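Local coordinates for dUTPase (Streptococcus mutans, PDB 3H6X), which probably catalyses the hydrolysis of dUTP to dUMP and diphosphate, as a trimeric magnesium-binding member of the dUTPase family, at residues A28-K33 / G122-F127; T50-Y55 / G97-Q102; V61-D66 / N80-I85; K74-I79 / M103-D108. One frame throughout, in Å; residues are numbered along the deposited sequence.

In the fold
All four contacts are buried and belong to one jelly-roll barrel. Contacts 1 and 3 lie in the same four-stranded sheet, where strand 118-126 runs beside strand 60-66. All four reach other subunits, contacts 1 and 3 with the most residues. Contacts 2 and 4 share strand 100-105. Contact 2 is nearest the chain centre, about 6 Å between centres. Contact 4 lies farthest out, at about 15 Å, with partly exposed residues at its end. Chemistry follows place. Contacts 3 and 4 are regular antiparallel strand pairs. Contact 1 has a single bridge plus a water, and contact 2 adds a histidine acceptor. Asp66 OD2 accepts from Leu78 N and so ties contact 3 to contact 4.

Contact 1 of 4, residues A28-K33 / G122-F127; sequences AGYDLK and GVFMPF
Ala28 and Gly29 lead into the outermost strand, within this chain, of a four-stranded antiparallel sheet of the dUTPase jelly roll, where strand 30-33 meets strand 122-126. Ala28 O lies 3.8 Å from Val123 CG2. It also accepts a hydrogen bond from a water that in turn accepts one from Phe124 N, so the pairing is carried on through water. Gly29 brings its CA over to Gly122 O, a CA-H...O contact of 3.3 Å. Tyr30 then forms the one bridge, a hydrogen-bonded pair with Gly122. Tyr30 N donates to Gly122 O at 2.8 Å, nearly straight at 169°, and Gly122 N returns a bond to Tyr30 O. The Tyr30 ring has CG anti to its own carbonyl carbon (chi1 -72°), and Gly122 O lies at the ring edge. Tyr30 OH is hydrogen-bonded to Ile130 N of the second subunit, so this residue serves the sheet and the trimer together. Asp31 turns from strand 122-126 and makes a long, weak ion pair with Arg118. The two short strands run at 133° to each other, well short of ideal antiparallel. Leu32 still touches by one methyl. Its CD1 sits 3.8 Å from Gly122 N.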
loop_
_atom_site.group_PDB
_atom_site.type_symbol
_atom_site.label_atom_id
_atom_site.label_comp_id
_atom_site.label_asym_id
_atom_site.label_seq_id
_atom_site.Cartn_x
_atom_site.Cartn_y
_atom_site.Cartn_z
ATOM N N ALA B 28 -14.654 3.108 -1.341
ATOM C CA ALA B 28 -14.123 2.162 -0.376
ATOM C C ALA B 28 -13.638 2.904 0.864
ATOM O O ALA B 28 -13.679 2.361 1.967
ATOM C CB ALA B 28 -12.972 1.405 -0.974
ATOM N N GLY B 29 -13.131 4.120 0.643
ATOM C CA GLY B 29 -12.385 4.846 1.661
ATOM C C GLY B 29 -13.146 5.948 2.375
ATOM O O GLY B 29 -14.018 6.600 1.787
ATOM N N TYR B 30 -12.815 6.126 3.651
ATOM C CA TYR B 30 -13.304 7.213 4.500
ATOM C C TYR B 30 -12.218 8.256 4.561
ATOM O O TYR B 30 -11.072 7.941 4.859
ATOM C CB TYR B 30 -13.590 6.687 5.918
ATOM C CG TYR B 30 -14.816 5.812 5.935
ATOM C CD1 TYR B 30 -14.729 4.458 5.639
ATOM C CD2 TYR B 30 -16.076 6.353 6.202
ATOM C CE1 TYR B 30 -15.863 3.663 5.607
ATOM C CE2 TYR B 30 -17.215 5.566 6.175
ATOM C CZ TYR B 30 -17.096 4.226 5.874
ATOM O OH TYR B 30 -18.211 3.432 5.843
ATOM N N ASP B 31 -12.565 9.507 4.272
ATOM C CA ASP B 31 -11.524 10.534 4.164
ATOM C C ASP B 31 -11.209 11.144 5.526
ATOM O O ASP B 31 -12.033 11.857 6.095
ATOM C CB ASP B 31 -11.949 11.614 3.163
ATOM C CG ASP B 31 -12.073 11.068 1.739
ATOM O OD1 ASP B 31 -11.154 10.343 1.298
ATOM O OD2 ASP B 31 -13.069 11.385 1.062
ATOM N N LEU B 32 -10.011 10.859 6.033
ATOM C CA LEU B 32 -9.540 11.442 7.284
ATOM C C LEU B 32 -8.966 12.833 7.017
ATOM O O LEU B 32 -8.423 13.106 5.943
ATOM C CB LEU B 32 -8.489 10.534 7.955
ATOM C CG LEU B 32 -9.034 9.311 8.702
ATOM C CD1 LEU B 32 -9.442 8.206 7.741
ATOM C CD2 LEU B 32 -7.969 8.789 9.663
ATOM N N LYS B 33 -9.104 13.716 7.999
ATOM C CA LYS B 33 -8.753 15.120 7.812
ATOM C C LYS B 33 -7.672 15.552 8.792
ATOM O O LYS B 33 -7.428 14.880 9.788
ATOM C CB LYS B 33 -9.996 15.987 8.009
ATOM C CG LYS B 33 -11.034 15.831 6.889
ATOM C CD LYS B 33 -12.342 16.544 7.239
ATOM C CE LYS B 33 -13.302 16.513 6.044
ATOM N NZ LYS B 33 -14.621 17.137 6.390
ATOM N N GLY B 122 -9.170 5.962 4.672
ATOM C CA GLY B 122 -9.119 4.744 5.461
ATOM C C GLY B 122 -10.115 3.710 4.950
ATOM O O GLY B 122 -11.275 4.031 4.693
ATOM N N VAL B 123 -9.657 2.467 4.818
ATOM C CA VAL B 123 -10.499 1.365 4.362
ATOM C C VAL B 123 -10.472 0.240 5.399
ATOM O O VAL B 123 -9.402 -0.196 5.812
ATOM C CB VAL B 123 -10.016 0.809 3.003
ATOM C CG1 VAL B 123 -10.968 -0.289 2.514
ATOM C CG2 VAL B 123 -9.896 1.936 1.961
ATOM N N PHE B 124 -11.645 -0.224 5.822
ATOM C CA PHE B 124 -11.746 -1.338 6.766
ATOM C C PHE B 124 -11.844 -2.652 6.007
ATOM O O PHE B 124 -12.632 -2.744 5.057
ATOM C CB PHE B 124 -13.023 -1.192 7.599
ATOM C CG PHE B 124 -13.004 -0.035 8.577
ATOM C CD1 PHE B 124 -12.574 -0.225 9.886
ATOM C CD2 PHE B 124 -13.436 1.220 8.191
ATOM C CE1 PHE B 124 -12.581 0.813 10.785
ATOM C CE2 PHE B 124 -13.459 2.271 9.092
ATOM C CZ PHE B 124 -13.022 2.073 10.391
HETATM N N MSE B 125 -11.081 -3.661 6.430
HETATM C CA MSE B 125 -11.028 -4.932 5.691
HETATM C C MSE B 125 -10.823 -6.091 6.668
HETATM O O MSE B 125 -10.338 -5.882 7.771
HETATM C CB MSE B 125 -9.886 -4.921 4.664
HETATM C CG MSE B 125 -10.015 -3.817 3.628
HETATM SE SE MSE B 125 -8.573 -3.966 2.342
HETATM C CE MSE B 125 -9.312 -5.206 1.142
ATOM N N PRO B 126 -11.173 -7.315 6.242
ATOM C CA PRO B 126 -10.901 -8.512 7.053
ATOM C C PRO B 126 -9.457 -8.979 6.862
ATOM O O PRO B 126 -8.852 -8.770 5.800
ATOM C CB PRO B 126 -11.838 -9.564 6.442
ATOM C CG PRO B 126 -11.917 -9.159 4.992
ATOM C CD PRO B 126 -11.917 -7.639 5.007
ATOM N N PHE B 127 -8.902 -9.600 7.890
ATOM C CA PHE B 127 -7.614 -10.286 7.751
ATOM C C PHE B 127 -7.700 -11.690 8.346
ATOM O O PHE B 127 -8.646 -12.007 9.067
ATOM C CB PHE B 127 -6.468 -9.497 8.393
ATOM C CG PHE B 127 -6.487 -9.484 9.898
ATOM C CD1 PHE B 127 -7.103 -8.449 10.578
ATOM C CD2 PHE B 127 -5.860 -10.489 10.632
ATOM C CE1 PHE B 127 -7.115 -8.405 11.951
ATOM C CE2 PHE B 127 -5.863 -10.452 12.036
ATOM C CZ PHE B 127 -6.502 -9.397 12.688
HETATM O O HOH W 1 -13.890 0.977 4.429
#

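Contact 2 of 4, residues T50-Y55 / G97-Q102; sequences TGVKAY and GHIFAQ
Ile99 and His98 face segment 50-55 in different ways, one with an apolar chain and one with a ring nitrogen. The His98 ring comes edge-on. Its CG is anti to the backbone N (chi1 -172°), and NE2 accepts from Gly51 N at 2.9 Å. That donor is tilted 19° from the ring plane. Thr50 N is also near NE2, but its bond is long and weak. Phe100 CD1 lies over one face of the imidazole, toward the rim.

Ile99 points toward the other segment. Its side chain crosses that of Thr50 obliquely, with CB 3.6 Å from Thr50 CG2. Ile99 CD1 extends the other way and meets Ala54 CB at 4.0 Å. Leu62 and Leu64 of strand 60-66 also pack on Ile99, which places it in the barrel interior. Between the backbones, Ile99 N donates to Val52 O at 2.9 Å, nearly along the C=O axis.

Lys53 lays its CB against Gly97 O at 3.5 Å. The chain beyond is extended and leads away, to a salt bridge with Glu96 and a hydrogen bond with Asn91. A water accepts from Ala54 N and lies 2.8 Å from Gly97 O, in position to bridge the two.

The contact joins the region of strand 52-55 to the residues leading into strand 100-105. Accepting from Gly51 N requires an unprotonated NE2, so a neutral His98 with its proton on ND1 is consistent with this geometry.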
loop_
_atom_site.group_PDB
_atom_site.type_symbol
_atom_site.label_atom_id
_atom_site.label_comp_id
_atom_site.label_asym_id
_atom_site.label_seq_id
_atom_site.Cartn_x
_atom_site.Cartn_y
_atom_site.Cartn_z
ATOM N N THR B 50 -4.990 13.555 13.059
ATOM C CA THR B 50 -6.191 13.338 12.325
ATOM C C THR B 50 -7.394 13.579 13.274
ATOM O O THR B 50 -8.535 13.766 12.846
ATOM C CB THR B 50 -5.984 11.896 11.890
ATOM O OG1 THR B 50 -5.745 11.767 10.482
ATOM C CG2 THR B 50 -6.855 10.945 12.536
ATOM N N GLY B 51 -7.119 13.614 14.578
ATOM C CA GLY B 51 -8.158 13.891 15.567
ATOM C C GLY B 51 -9.096 12.739 15.896
ATOM O O GLY B 51 -9.957 12.866 16.779
ATOM N N VAL B 52 -8.908 11.597 15.232
ATOM C CA VAL B 52 -9.816 10.465 15.436
ATOM C C VAL B 52 -9.127 9.154 15.811
ATOM O O VAL B 52 -7.930 8.980 15.595
ATOM C CB VAL B 52 -10.709 10.222 14.190
ATOM C CG1 VAL B 52 -11.597 11.446 13.909
ATOM C CG2 VAL B 52 -9.873 9.841 12.970
ATOM N N LYS B 53 -9.903 8.261 16.422
ATOM C CA LYS B 53 -9.480 6.889 16.690
ATOM C C LYS B 53 -10.495 5.976 16.018
ATOM O O LYS B 53 -11.573 6.425 15.634
ATOM C CB LYS B 53 -9.446 6.625 18.198
ATOM C CG LYS B 53 -10.740 7.036 18.914
ATOM C CD LYS B 53 -10.594 6.939 20.450
ATOM C CE LYS B 53 -11.888 7.373 21.142
ATOM N NZ LYS B 53 -11.709 7.472 22.652
ATOM N N ALA B 54 -10.147 4.703 15.839
ATOM C CA ALA B 54 -11.042 3.796 15.110
ATOM C C ALA B 54 -11.215 2.491 15.862
ATOM O O ALA B 54 -10.252 1.919 16.301
ATOM C CB ALA B 54 -10.499 3.510 13.707
ATOM N N TYR B 55 -12.455 2.036 15.982
ATOM C CA TYR B 55 -12.754 0.744 16.596
ATOM C C TYR B 55 -13.219 -0.192 15.487
ATOM O O TYR B 55 -13.676 0.272 14.437
ATOM C CB TYR B 55 -13.835 0.894 17.691
ATOM C CG TYR B 55 -15.145 1.439 17.188
ATOM C CD1 TYR B 55 -16.167 0.583 16.775
ATOM C CD2 TYR B 55 -15.363 2.817 17.131
ATOM C CE1 TYR B 55 -17.379 1.081 16.321
ATOM C CE2 TYR B 55 -16.570 3.338 16.660
ATOM C CZ TYR B 55 -17.569 2.462 16.261
ATOM O OH TYR B 55 -18.766 2.981 15.783
ATOM N N GLY B 97 -5.278 5.942 20.915
ATOM C CA GLY B 97 -5.485 5.403 19.579
ATOM C C GLY B 97 -5.602 6.475 18.521
ATOM O O GLY B 97 -6.080 6.234 17.408
ATOM N N HIS B 98 -5.130 7.667 18.860
ATOM C CA HIS B 98 -5.125 8.782 17.909
ATOM C C HIS B 98 -4.366 8.395 16.649
ATOM O O HIS B 98 -3.192 8.033 16.699
ATOM C CB HIS B 98 -4.461 9.984 18.565
ATOM C CG HIS B 98 -4.554 11.259 17.764
ATOM N ND1 HIS B 98 -3.883 12.395 18.131
ATOM C CD2 HIS B 98 -5.228 11.541 16.623
ATOM C CE1 HIS B 98 -4.149 13.359 17.241
ATOM N NE2 HIS B 98 -4.968 12.867 16.338
ATOM N N ILE B 99 -5.036 8.480 15.509
ATOM C CA ILE B 99 -4.428 8.132 14.237
ATOM C C ILE B 99 -3.663 9.326 13.668
ATOM O O ILE B 99 -4.193 10.431 13.609
ATOM C CB ILE B 99 -5.520 7.703 13.237
ATOM C CG1 ILE B 99 -6.158 6.383 13.695
ATOM C CG2 ILE B 99 -4.938 7.568 11.814
ATOM C CD1 ILE B 99 -7.463 6.084 12.987
ATOM N N PHE B 100 -2.385 9.104 13.348
ATOM C CA PHE B 100 -1.545 10.089 12.667
ATOM C C PHE B 100 -1.187 9.583 11.279
ATOM O O PHE B 100 -1.011 8.371 11.084
ATOM C CB PHE B 100 -0.242 10.319 13.434
ATOM C CG PHE B 100 -0.410 11.062 14.727
ATOM C CD1 PHE B 100 -0.818 10.395 15.870
ATOM C CD2 PHE B 100 -0.125 12.424 14.806
ATOM C CE1 PHE B 100 -0.971 11.080 17.077
ATOM C CE2 PHE B 100 -0.251 13.102 15.999
ATOM C CZ PHE B 100 -0.689 12.435 17.135
ATOM N N ALA B 101 -1.062 10.511 10.335
ATOM C CA ALA B 101 -0.554 10.206 8.993
ATOM C C ALA B 101 0.894 10.692 8.874
ATOM O O ALA B 101 1.175 11.874 9.060
ATOM C CB ALA B 101 -1.429 10.888 7.948
ATOM N N GLN B 102 1.815 9.781 8.604
ATOM C CA GLN B 102 3.234 10.130 8.502
ATOM C C GLN B 102 3.553 10.644 7.094
ATOM O O GLN B 102 3.732 9.851 6.166
ATOM C CB GLN B 102 4.073 8.890 8.828
ATOM C CG GLN B 102 5.532 9.177 9.173
ATOM C CD GLN B 102 6.321 7.906 9.444
ATOM O OE1 GLN B 102 5.789 6.915 9.953
ATOM N NE2 GLN B 102 7.601 7.927 9.086
HETATM O O HOH W 2 -7.600 3.982 16.837
#

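Contact 3 of 4, residues V61-D66 / N80-I85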
loop_
_atom_site.group_PDB
_atom_site.type_symbol
_atom_site.label_atom_id
_atom_site.label_comp_id
_atom_site.label_asym_id
_atom_site.label_seq_id
_atom_site.Cartn_x
_atom_site.Cartn_y
_atom_site.Cartn_z
ATOM N N VAL B 61 -8.965 -4.956 10.123
ATOM C CA VAL B 61 -7.896 -3.970 10.136
ATOM C C VAL B 61 -8.359 -2.732 9.382
ATOM O O VAL B 61 -9.201 -2.816 8.487
ATOM C CB VAL B 61 -6.606 -4.559 9.503
ATOM C CG1 VAL B 61 -6.861 -4.936 8.053
ATOM C CG2 VAL B 61 -5.440 -3.590 9.638
ATOM N N LEU B 62 -7.779 -1.584 9.732
ATOM C CA LEU B 62 -8.034 -0.337 9.026
ATOM C C LEU B 62 -6.741 0.057 8.331
ATOM O O LEU B 62 -5.713 0.219 8.991
ATOM C CB LEU B 62 -8.416 0.771 10.018
ATOM C CG LEU B 62 -8.503 2.191 9.412
ATOM C CD1 LEU B 62 -9.603 2.306 8.383
ATOM C CD2 LEU B 62 -8.720 3.215 10.519
ATOM N N TYR B 63 -6.773 0.204 7.013
ATOM C CA TYR B 63 -5.591 0.644 6.275
ATOM C C TYR B 63 -5.753 2.106 5.932
ATOM O O TYR B 63 -6.856 2.543 5.585
ATOM C CB TYR B 63 -5.477 -0.109 4.954
ATOM C CG TYR B 63 -5.088 -1.554 5.100
ATOM C CD1 TYR B 63 -3.991 -1.916 5.873
ATOM C CD2 TYR B 63 -5.803 -2.552 4.465
ATOM C CE1 TYR B 63 -3.629 -3.252 6.015
ATOM C CE2 TYR B 63 -5.448 -3.888 4.607
ATOM C CZ TYR B 63 -4.356 -4.219 5.380
ATOM O OH TYR B 63 -3.980 -5.537 5.523
ATOM N N LEU B 64 -4.661 2.860 6.034
ATOM C CA LEU B 64 -4.668 4.264 5.603
ATOM C C LEU B 64 -3.873 4.370 4.322
ATOM O O LEU B 64 -2.718 3.958 4.279
ATOM C CB LEU B 64 -3.980 5.135 6.650
ATOM C CG LEU B 64 -4.531 5.065 8.070
ATOM C CD1 LEU B 64 -3.757 6.036 8.958
ATOM C CD2 LEU B 64 -6.027 5.374 8.056
ATOM N N PHE B 65 -4.506 4.889 3.274
ATOM C CA PHE B 65 -3.835 5.086 1.994
ATOM C C PHE B 65 -3.708 6.556 1.686
ATOM O O PHE B 65 -4.521 7.382 2.110
ATOM C CB PHE B 65 -4.610 4.415 0.842
ATOM C CG PHE B 65 -4.793 2.938 1.017
ATOM C CD1 PHE B 65 -3.732 2.064 0.830
ATOM C CD2 PHE B 65 -6.029 2.424 1.368
ATOM C CE1 PHE B 65 -3.908 0.689 0.999
ATOM C CE2 PHE B 65 -6.210 1.066 1.537
ATOM C CZ PHE B 65 -5.149 0.194 1.338
ATOM N N ASP B 66 -2.678 6.883 0.920
ATOM C CA ASP B 66 -2.490 8.239 0.448
ATOM C C ASP B 66 -3.698 8.639 -0.403
ATOM O O ASP B 66 -4.362 7.796 -1.007
ATOM C CB ASP B 66 -1.259 8.273 -0.468
ATOM C CG ASP B 66 -0.329 9.414 -0.153
ATOM O OD1 ASP B 66 -0.778 10.414 0.465
ATOM O OD2 ASP B 66 0.862 9.294 -0.479
ATOM N N ASN B 80 5.372 5.874 4.877
ATOM C CA ASN B 80 5.345 4.430 5.125
ATOM C C ASN B 80 4.359 3.669 4.210
ATOM O O ASN B 80 4.095 2.478 4.427
ATOM C CB ASN B 80 5.103 4.108 6.617
ATOM C CG ASN B 80 3.765 4.644 7.155
ATOM O OD1 ASN B 80 3.110 3.989 7.978
ATOM N ND2 ASN B 80 3.372 5.818 6.724
ATOM N N SER B 81 3.849 4.380 3.191
ATOM C CA SER B 81 3.045 3.841 2.091
ATOM C C SER B 81 1.607 3.483 2.437
ATOM O O SER B 81 0.679 3.886 1.732
ATOM C CB SER B 81 3.731 2.652 1.418
ATOM O OG SER B 81 4.979 3.040 0.871
ATOM N N VAL B 82 1.459 2.700 3.498
ATOM C CA VAL B 82 0.158 2.289 4.001
ATOM C C VAL B 82 0.219 2.289 5.511
ATOM O O VAL B 82 1.118 1.684 6.108
ATOM C CB VAL B 82 -0.187 0.860 3.578
ATOM C CG1 VAL B 82 -1.558 0.475 4.128
ATOM C CG2 VAL B 82 -0.177 0.735 2.045
ATOM N N GLY B 83 -0.719 2.985 6.132
ATOM C CA GLY B 83 -0.798 2.971 7.584
ATOM C C GLY B 83 -1.621 1.755 7.979
ATOM O O GLY B 83 -2.702 1.522 7.422
ATOM N N VAL B 84 -1.118 0.969 8.924
ATOM C CA VAL B 84 -1.812 -0.253 9.339
ATOM C C VAL B 84 -2.298 -0.035 10.771
ATOM O O VAL B 84 -1.514 -0.081 11.731
ATOM C CB VAL B 84 -0.904 -1.491 9.268
ATOM C CG1 VAL B 84 -1.654 -2.736 9.745
ATOM C CG2 VAL B 84 -0.399 -1.697 7.851
ATOM N N ILE B 85 -3.593 0.222 10.899
ATOM C CA ILE B 85 -4.185 0.561 12.181
ATOM C C ILE B 85 -4.879 -0.676 12.749
ATOM O O ILE B 85 -5.903 -1.126 12.231
ATOM C CB ILE B 85 -5.204 1.689 12.045
ATOM C CG1 ILE B 85 -4.580 2.917 11.351
ATOM C CG2 ILE B 85 -5.761 2.052 13.435
ATOM C CD1 ILE B 85 -3.296 3.412 12.040
HETATM O O HOH W 3 -1.209 4.690 -0.114
#
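Gly83 O accepts from Leu64 N at 2.7 Å, the shortest bond of this antiparallel strand pair in the dUTPase jelly roll. The donor lies in the carbonyl plane, on a lone pair. Tyr63 CA also approaches Gly83 O, at 3.2 Å in a CA-H...O contact. Gly83 N donates back to Leu64 O. Leu62 and Ile85 form a second hydrogen-bonded pair, in which Ile85 N to Leu62 O (2.9 Å) is the shorter bond.

Leu62, Leu64 and Ile85 lie on one face. Leu62 and Ile85 stand side by side and point the same way, with CB atoms 3.9 Å apart. Leu64 crosses Ile85, its CG meeting Ile85 CG1. This face turns to the barrel interior, where Ile99 packs on both leucines. Gly83 lies opposite Leu64 in the pairing and has no side chain on the face where Leu64 lies.

Tyr63, Phe65, Val82 and Val84 take the other face. Val84 CG2 meets the ring edge of Tyr63 at CE1, and Val61 CG1 lies over one face of that ring, toward the rim. Val82 is shared by both aromatics. Its CG1 reaches Tyr63 CD1 at 3.8 Å. This face enters the trimer: Tyr63 meets Phe65 of the third subunit, while Phe65 meets Tyr63 of the second, the planes at about 45° each time.

Next to Val82, one water links Asp66 and Ser81. Its oxygen lies 2.8 Å from Asp66 N, from which it accepts, and 2.8 Å from Ser81 O, to which it donates.

Contact 4 of 4, residues K74-I79 / M103-D108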
loop_
_atom_site.group_PDB
_atom_site.type_symbol
_atom_site.label_atom_id
_atom_site.label_comp_id
_atom_site.label_asym_id
_atom_site.label_seq_id
_atom_site.Cartn_x
_atom_site.Cartn_y
_atom_site.Cartn_z
ATOM N N LYS B 74 0.135 18.360 -4.045
ATOM C CA LYS B 74 0.649 18.985 -2.829
ATOM C C LYS B 74 2.125 18.723 -2.575
ATOM O O LYS B 74 2.737 19.379 -1.731
ATOM C CB LYS B 74 -0.133 18.519 -1.603
ATOM C CG LYS B 74 -1.598 18.866 -1.588
ATOM C CD LYS B 74 -2.191 18.463 -0.257
ATOM C CE LYS B 74 -3.341 19.375 0.157
ATOM N NZ LYS B 74 -4.564 19.081 -0.611
ATOM N N GLY B 75 2.696 17.758 -3.284
ATOM C CA GLY B 75 4.093 17.420 -3.086
ATOM C C GLY B 75 4.324 16.607 -1.828
ATOM O O GLY B 75 5.447 16.542 -1.329
ATOM N N LEU B 76 3.266 15.958 -1.336
ATOM C CA LEU B 76 3.346 15.168 -0.097
ATOM C C LEU B 76 3.070 13.703 -0.385
ATOM O O LEU B 76 2.243 13.386 -1.247
ATOM C CB LEU B 76 2.292 15.632 0.909
ATOM C CG LEU B 76 2.300 17.101 1.347
ATOM C CD1 LEU B 76 1.176 17.325 2.341
ATOM C CD2 LEU B 76 3.667 17.473 1.954
ATOM N N VAL B 77 3.746 12.819 0.344
ATOM C CA VAL B 77 3.466 11.383 0.276
ATOM C C VAL B 77 3.358 10.777 1.669
ATOM O O VAL B 77 3.993 11.241 2.608
ATOM C CB VAL B 77 4.540 10.600 -0.520
ATOM C CG1 VAL B 77 4.553 11.038 -1.993
ATOM C CG2 VAL B 77 5.917 10.751 0.117
ATOM N N LEU B 78 2.548 9.726 1.783
ATOM C CA LEU B 78 2.488 8.921 3.003
ATOM C C LEU B 78 3.755 8.051 3.009
ATOM O O LEU B 78 3.864 7.108 2.215
ATOM C CB LEU B 78 1.221 8.061 2.967
ATOM C CG LEU B 78 0.937 7.235 4.226
ATOM C CD1 LEU B 78 0.696 8.132 5.422
ATOM C CD2 LEU B 78 -0.270 6.359 4.016
ATOM N N ILE B 79 4.712 8.391 3.875
ATOM C CA ILE B 79 6.076 7.908 3.708
ATOM C C ILE B 79 6.237 6.422 4.015
ATOM O O ILE B 79 7.146 5.783 3.473
ATOM C CB ILE B 79 7.096 8.779 4.481
ATOM C CG1 ILE B 79 8.535 8.547 3.967
ATOM C CG2 ILE B 79 6.957 8.539 5.991
ATOM C CD1 ILE B 79 8.747 8.812 2.471
HETATM N N MSE B 103 3.596 11.967 6.945
HETATM C CA MSE B 103 3.682 12.585 5.614
HETATM C C MSE B 103 5.073 13.178 5.398
HETATM O O MSE B 103 5.634 13.804 6.309
HETATM C CB MSE B 103 2.648 13.691 5.474
HETATM C CG MSE B 103 1.233 13.289 5.834
HETATM SE SE MSE B 103 0.574 11.899 4.636
HETATM C CE MSE B 103 0.728 12.858 2.942
ATOM N N LYS B 104 5.618 12.969 4.203
ATOM C CA LYS B 104 6.895 13.567 3.823
ATOM C C LYS B 104 6.680 14.628 2.755
ATOM O O LYS B 104 5.939 14.425 1.799
ATOM C CB LYS B 104 7.877 12.512 3.297
ATOM C CG LYS B 104 9.218 13.144 2.890
ATOM C CD LYS B 104 10.284 12.104 2.599
ATOM C CE LYS B 104 11.530 12.774 2.032
ATOM N NZ LYS B 104 12.636 11.778 1.851
ATOM N N ASN B 105 7.345 15.770 2.921
ATOM C CA ASN B 105 7.312 16.830 1.924
ATOM C C ASN B 105 8.473 16.620 0.950
ATOM O O ASN B 105 9.638 16.797 1.318
ATOM C CB ASN B 105 7.439 18.171 2.642
ATOM C CG ASN B 105 7.480 19.364 1.696
ATOM O OD1 ASN B 105 7.444 19.221 0.472
ATOM N ND2 ASN B 105 7.537 20.561 2.272
HETATM N N MSE B 106 8.141 16.231 -0.283
HETATM C CA MSE B 106 9.130 15.965 -1.316
HETATM C C MSE B 106 9.686 17.219 -1.979
HETATM O O MSE B 106 10.657 17.126 -2.733
HETATM C CB MSE B 106 8.527 15.104 -2.419
HETATM C CG MSE B 106 8.017 13.782 -1.955
HETATM SE SE MSE B 106 7.330 12.774 -3.516
HETATM C CE MSE B 106 5.884 13.947 -4.070
ATOM N N THR B 107 9.077 18.365 -1.712
ATOM C CA THR B 107 9.449 19.613 -2.386
ATOM C C THR B 107 10.506 20.413 -1.628
ATOM O O THR B 107 10.927 20.038 -0.541
ATOM C CB THR B 107 8.231 20.524 -2.610
ATOM O OG1 THR B 107 7.899 21.214 -1.399
ATOM C CG2 THR B 107 7.023 19.713 -3.080
ATOM N N ASP B 108 10.896 21.549 -2.199
ATOM C CA ASP B 108 11.902 22.398 -1.569
ATOM C C ASP B 108 11.320 23.613 -0.853
ATOM O O ASP B 108 12.067 24.514 -0.462
ATOM C CB ASP B 108 12.973 22.836 -2.591
ATOM C CG ASP B 108 12.404 23.692 -3.704
ATOM O OD1 ASP B 108 11.221 24.092 -3.618
ATOM O OD2 ASP B 108 13.139 23.975 -4.681
#
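Met103 and Leu76 make the close-packed side of this strand pair. The selenomethionine chain of Met103 is bent at chi2 and again at chi3 (-60°), and the second bend brings CE back over segment 74-79. CE lies 3.8 Å from Leu76 CB and also reaches the backbone of Val77. The selenium meets Leu78 CD1 at 3.9 Å. Leu76 CD2 presses on Asn105 CA, and Val111 and Leu113 pack on Leu76 from outside the pair.

Val77 and Lys104 hold the strands together as a hydrogen-bonded pair. Lys104 N donates to Val77 O at 2.9 Å, and Val77 N to Lys104 O at 3.1 Å. Their side chains lie side by side on the face away from Met103.

That face is more open, with Lys104, Ile79 and Met106 all partly exposed. Lys104 is extended; its CD touches Ile79 CD1 at 3.6 Å before the chain leads away. Met106 crosses Val77 at about a right angle, its selenium against CG1. Neighbouring subunits add to this side: Val77 packs on Ile79 of the second, and Lys104 on Met106 of the third.

At the far end lies Gly75, with positive phi after helix 69-74. Gly75 O accepts from Met106 N at 2.9 Å. Its CA lies 3.7 Å from Thr107 CG2. Asn105 OD1 is gripped by Thr107 OG1, on a lone pair, and by Thr107 N from above the carbonyl plane. The Thr107 N bond makes an Asx turn at the end of strand 103-105, which pairs here with the outermost strand, within this chain, of a jelly-roll sheet.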